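PDB 3UOE: dehydrogenase from Sinorhizobium meliloti, which probably acts as an oxidoreductase, as a member of the LDH2/MDH2 (malate/L-lactate dehydrogenase) family. Local coordinates for residues S163-I177 with N267-I279. Numbering follows the deposited sequence.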
loop_
_atom_site.group_PDB
_atom_site.type_symbol
_atom_site.label_atom_id
_atom_site.label_comp_id
_atom_site.label_asym_id
_atom_site.label_seq_id
_atom_site.Cartn_x
_atom_site.Cartn_y
_atom_site.Cartn_z
ATOM N N SER A 163 13.635 6.281 3.317
ATOM C CA SER A 163 14.423 7.515 3.330
ATOM C C SER A 163 14.920 7.878 4.722
ATOM O O SER A 163 14.709 7.134 5.667
ATOM C CB SER A 163 13.560 8.669 2.821
ATOM O OG SER A 163 12.670 9.081 3.838
ATOM N N GLU A 164 15.586 9.027 4.824
ATOM C CA GLU A 164 15.895 9.642 6.105
ATOM C C GLU A 164 14.597 9.836 6.879
ATOM O O GLU A 164 13.542 10.088 6.286
ATOM C CB GLU A 164 16.547 11.019 5.917
ATOM C CG GLU A 164 18.028 11.023 5.543
ATOM C CD GLU A 164 18.261 10.922 4.043
ATOM O OE1 GLU A 164 17.344 10.470 3.314
ATOM O OE2 GLU A 164 19.370 11.303 3.592
ATOM N N ALA A 165 14.679 9.724 8.197
ATOM C CA ALA A 165 13.546 10.005 9.063
ATOM C C ALA A 165 13.104 11.454 8.872
ATOM O O ALA A 165 13.804 12.382 9.271
ATOM C CB ALA A 165 13.929 9.746 10.522
ATOM N N LEU A 166 11.947 11.651 8.251
ATOM C CA LEU A 166 11.469 12.999 7.970
ATOM C C LEU A 166 10.034 13.213 8.418
ATOM O O LEU A 166 9.545 14.345 8.431
ATOM C CB LEU A 166 11.577 13.294 6.475
ATOM C CG LEU A 166 13.006 13.288 5.937
ATOM C CD1 LEU A 166 13.005 13.241 4.411
ATOM C CD2 LEU A 166 13.792 14.485 6.478
ATOM N N VAL A 167 9.375 12.129 8.807
ATOM C CA VAL A 167 7.933 12.129 9.016
ATOM C C VAL A 167 7.622 11.686 10.430
ATOM O O VAL A 167 8.159 10.685 10.901
ATOM C CB VAL A 167 7.254 11.136 8.040
ATOM C CG1 VAL A 167 5.753 11.007 8.327
ATOM C CG2 VAL A 167 7.516 11.545 6.583
ATOM N N HIS A 168 6.752 12.409 11.121
ATOM C CA HIS A 168 6.394 11.984 12.470
ATOM C C HIS A 168 5.219 11.028 12.445
ATOM O O HIS A 168 4.412 11.064 11.529
ATOM C CB HIS A 168 6.104 13.177 13.388
ATOM C CG HIS A 168 4.974 14.041 12.935
ATOM N ND1 HIS A 168 3.655 13.642 12.996
ATOM C CD2 HIS A 168 4.961 15.310 12.460
ATOM C CE1 HIS A 168 2.879 14.616 12.557
ATOM N NE2 HIS A 168 3.647 15.642 12.224
ATOM N N PRO A 169 5.115 10.165 13.459
ATOM C CA PRO A 169 3.936 9.298 13.524
ATOM C C PRO A 169 2.692 10.136 13.778
ATOM O O PRO A 169 2.794 11.278 14.238
ATOM C CB PRO A 169 4.215 8.413 14.742
ATOM C CG PRO A 169 5.673 8.605 15.066
ATOM C CD PRO A 169 6.010 9.976 14.613
ATOM N N PHE A 170 1.530 9.574 13.479
ATOM C CA PHE A 170 0.280 10.180 13.885
ATOM C C PHE A 170 0.281 10.229 15.416
ATOM O O PHE A 170 0.567 9.227 16.069
ATOM C CB PHE A 170 -0.891 9.354 13.351
ATOM C CG PHE A 170 -2.236 9.922 13.679
ATOM C CD1 PHE A 170 -2.734 11.010 12.983
ATOM C CD2 PHE A 170 -3.009 9.368 14.689
ATOM C CE1 PHE A 170 -3.977 11.543 13.292
ATOM C CE2 PHE A 170 -4.262 9.891 15.001
ATOM C CZ PHE A 170 -4.744 10.981 14.305
ATOM N N GLY A 171 0.005 11.397 15.991
ATOM C CA GLY A 171 0.027 11.556 17.440
ATOM C C GLY A 171 1.394 11.889 18.023
ATOM O O GLY A 171 1.518 12.104 19.234
ATOM N N GLY A 172 2.418 11.933 17.168
ATOM C CA GLY A 172 3.779 12.244 17.578
ATOM C C GLY A 172 4.319 13.439 16.814
ATOM O O GLY A 172 3.707 13.881 15.852
ATOM N N THR A 173 5.460 13.975 17.234
ATOM C CA THR A 173 5.963 15.193 16.617
ATOM C C THR A 173 7.440 15.120 16.261
ATOM O O THR A 173 8.046 16.135 15.909
ATOM C CB THR A 173 5.734 16.426 17.521
ATOM O OG1 THR A 173 6.413 16.245 18.771
ATOM C CG2 THR A 173 4.238 16.643 17.771
ATOM N N GLN A 174 8.015 13.927 16.363
ATOM C CA GLN A 174 9.418 13.709 16.012
ATOM C C GLN A 174 9.528 12.970 14.693
ATOM O O GLN A 174 8.739 12.065 14.414
ATOM C CB GLN A 174 10.127 12.888 17.085
ATOM C CG GLN A 174 10.407 13.637 18.345
ATOM C CD GLN A 174 11.229 12.821 19.311
ATOM O OE1 GLN A 174 10.735 11.874 19.919
ATOM N NE2 GLN A 174 12.495 13.191 19.466
ATOM N N ALA A 175 10.509 13.369 13.890
ATOM C CA ALA A 175 10.831 12.692 12.644
ATOM C C ALA A 175 11.386 11.297 12.936
ATOM O O ALA A 175 12.472 11.173 13.492
ATOM C CB ALA A 175 11.844 13.508 11.865
ATOM N N LEU A 176 10.656 10.252 12.543
ATOM C CA LEU A 176 11.049 8.883 12.880
ATOM C C LEU A 176 10.793 7.902 11.749
ATOM O O LEU A 176 11.243 6.749 11.786
ATOM C CB LEU A 176 10.304 8.422 14.131
ATOM C CG LEU A 176 10.719 9.118 15.426
ATOM C CD1 LEU A 176 9.682 8.899 16.531
ATOM C CD2 LEU A 176 12.109 8.660 15.859
ATOM N N ILE A 177 10.068 8.373 10.743
ATOM C CA ILE A 177 9.641 7.542 9.626
ATOM C C ILE A 177 10.041 8.250 8.330
ATOM O O ILE A 177 10.094 9.486 8.281
ATOM C CB ILE A 177 8.099 7.332 9.682
ATOM C CG1 ILE A 177 7.698 6.698 11.024
ATOM C CG2 ILE A 177 7.591 6.498 8.501
ATOM C CD1 ILE A 177 6.214 6.842 11.366
ATOM N N ASN A 267 18.689 0.123 6.659
ATOM C CA ASN A 267 18.458 0.685 7.983
ATOM C C ASN A 267 17.089 1.338 8.152
ATOM O O ASN A 267 16.513 1.872 7.194
ATOM C CB ASN A 267 19.577 1.664 8.336
ATOM C CG ASN A 267 20.892 0.956 8.585
ATOM O OD1 ASN A 267 21.771 0.941 7.737
ATOM N ND2 ASN A 267 21.010 0.325 9.737
ATOM N N LEU A 268 16.568 1.276 9.373
ATOM C CA LEU A 268 15.360 2.010 9.726
ATOM C C LEU A 268 15.600 3.525 9.649
ATOM O O LEU A 268 16.713 4.000 9.925
ATOM C CB LEU A 268 14.886 1.621 11.124
ATOM C CG LEU A 268 14.193 0.264 11.341
ATOM C CD1 LEU A 268 13.098 -0.006 10.309
ATOM C CD2 LEU A 268 15.211 -0.865 11.383
ATOM N N ALA A 269 14.552 4.268 9.291
ATOM C CA ALA A 269 14.644 5.712 9.039
ATOM C C ALA A 269 15.582 6.501 9.944
ATOM O O ALA A 269 16.425 7.241 9.440
ATOM C CB ALA A 269 13.246 6.367 9.018
ATOM N N PRO A 270 15.436 6.367 11.278
ATOM C CA PRO A 270 16.276 7.193 12.159
ATOM C C PRO A 270 17.784 7.012 11.901
ATOM O O PRO A 270 18.564 7.910 12.208
ATOM C CB PRO A 270 15.910 6.694 13.571
ATOM C CG PRO A 270 14.535 6.109 13.430
ATOM C CD PRO A 270 14.538 5.482 12.048
ATOM N N ASP A 271 18.183 5.874 11.341
ATOM C CA ASP A 271 19.593 5.614 11.059
ATOM C C ASP A 271 19.943 5.884 9.609
ATOM O O ASP A 271 21.084 5.654 9.188
ATOM C CB ASP A 271 19.948 4.160 11.383
ATOM C CG ASP A 271 19.656 3.803 12.822
ATOM O OD1 ASP A 271 19.037 2.743 13.068
ATOM O OD2 ASP A 271 20.027 4.603 13.701
ATOM N N VAL A 272 18.972 6.358 8.837
ATOM C CA VAL A 272 19.181 6.495 7.400
ATOM C C VAL A 272 19.819 7.829 7.018
ATOM O O VAL A 272 19.394 8.886 7.486
ATOM C CB VAL A 272 17.860 6.286 6.617
ATOM C CG1 VAL A 272 18.032 6.663 5.140
ATOM C CG2 VAL A 272 17.381 4.841 6.765
ATOM N N ASN A 273 20.857 7.772 6.186
ATOM C CA ASN A 273 21.424 8.980 5.573
ATOM C C ASN A 273 21.716 8.728 4.091
ATOM O O ASN A 273 21.312 7.701 3.523
ATOM C CB ASN A 273 22.751 9.395 6.223
ATOM C CG ASN A 273 22.822 9.088 7.701
ATOM O OD1 ASN A 273 23.503 8.141 8.122
ATOM N ND2 ASN A 273 22.153 9.901 8.505
ATOM N N GLY A 274 22.456 9.651 3.479
ATOM C CA GLY A 274 23.013 9.410 2.161
ATOM C C GLY A 274 22.119 9.763 0.992
ATOM O O GLY A 274 22.473 9.525 -0.156
ATOM N N THR A 275 20.951 10.324 1.280
ATOM C CA THR A 275 20.049 10.753 0.226
ATOM C C THR A 275 20.002 12.283 0.135
ATOM O O THR A 275 20.028 12.853 -0.956
ATOM C CB THR A 275 18.648 10.159 0.451
ATOM O OG1 THR A 275 18.510 8.966 -0.340
ATOM C CG2 THR A 275 17.572 11.142 0.092
ATOM N N LEU A 276 19.970 12.939 1.288
ATOM C CA LEU A 276 19.934 14.393 1.344
ATOM C C LEU A 276 21.271 14.981 1.803
ATOM O O LEU A 276 21.347 16.145 2.176
ATOM C CB LEU A 276 18.811 14.852 2.277
ATOM C CG LEU A 276 17.423 14.324 1.899
ATOM C CD1 LEU A 276 16.425 14.658 2.990
ATOM C CD2 LEU A 276 16.965 14.878 0.549
ATOM N N ASP A 277 22.317 14.166 1.802
ATOM C CA ASP A 277 23.647 14.650 2.137
ATOM C C ASP A 277 24.647 14.018 1.193
ATOM O O ASP A 277 24.335 13.062 0.491
ATOM C CB ASP A 277 24.013 14.315 3.594
ATOM C CG ASP A 277 24.289 12.833 3.804
ATOM O OD1 ASP A 277 25.285 12.319 3.245
ATOM O OD2 ASP A 277 23.510 12.179 4.531
ATOM N N ASP A 278 25.852 14.561 1.171
ATOM C CA ASP A 278 26.919 13.976 0.387
ATOM C C ASP A 278 28.058 13.618 1.316
ATOM O O ASP A 278 29.221 13.863 1.004
ATOM C CB ASP A 278 27.397 14.947 -0.685
ATOM C CG ASP A 278 27.841 16.279 -0.111
ATOM O OD1 ASP A 278 27.827 16.439 1.129
ATOM O OD2 ASP A 278 28.197 17.173 -0.900
ATOM N N ILE A 279 27.713 13.037 2.461
ATOM C CA ILE A 279 28.702 12.699 3.475
ATOM C C ILE A 279 28.693 11.209 3.817
ATOM O O ILE A 279 29.748 10.599 4.017
ATOM C CB ILE A 279 28.427 13.478 4.775
ATOM C CG1 ILE A 279 28.639 14.974 4.551
ATOM C CG2 ILE A 279 29.334 12.982 5.887
ATOM C CD1 ILE A 279 28.059 15.842 5.652
HETATM O O HOH W 1 20.938 12.782 5.017
HETATM O O HOH W 2 17.367 10.042 9.217
#
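Glu164 OE2 is gripped three times: it accepts the backbone N-H of Leu276 (OE2 to N 2.9 Å, 161° at the hydrogen), the N-H of Thr275 (OE2 to N 3.0 Å), and a water that also donates to Asp277 OD2. Both amides meet the syn side of OE2, from opposite faces of the carboxylate plane, a clamp that should fix the group's rotation. The contact joins two loops in the fold of the LDH2/MDH2 oxidoreductase family: 163-177 follows strand 156-161, whereas the loop holding 267-279 leads from helix 246-264 to strand 285-291, the neighbour of 156-161 in the mixed sheet. A bend at chi2 (87°) turns the Glu164 chain across Val272 O and brings OE1 to 3.2 Å from Thr275 CB; OE1 is buried with no polar partner. With an alanine here, the amides of Thr275 and Leu276 would probably lose their shared acceptor, and a gap would probably open beside Thr275. Asp277 OD2, 4.3 Å from Glu164 OE2, is a like charge, probably screened by the bridging water and by the Gly274 N-H that OD2 accepts.

Beside the carboxylate, Leu166 and Leu276 meet tip to tip through their CD1 atoms; further along, the contact mixes methyl groups with backbone carbonyls, and Ala269 CB abuts Leu176 O at 3.4 Å. Tyr306 of the second subunit packs on Pro270 and hydrogen-bonds Leu176 O, placing this edge at the dimer interface. Ala165 N bonds only weakly to Ala269 O (3.3 Å, 133°); a second water reinforces the pair, accepting from Ala165 N and donating to both Ala269 O and Val272 O.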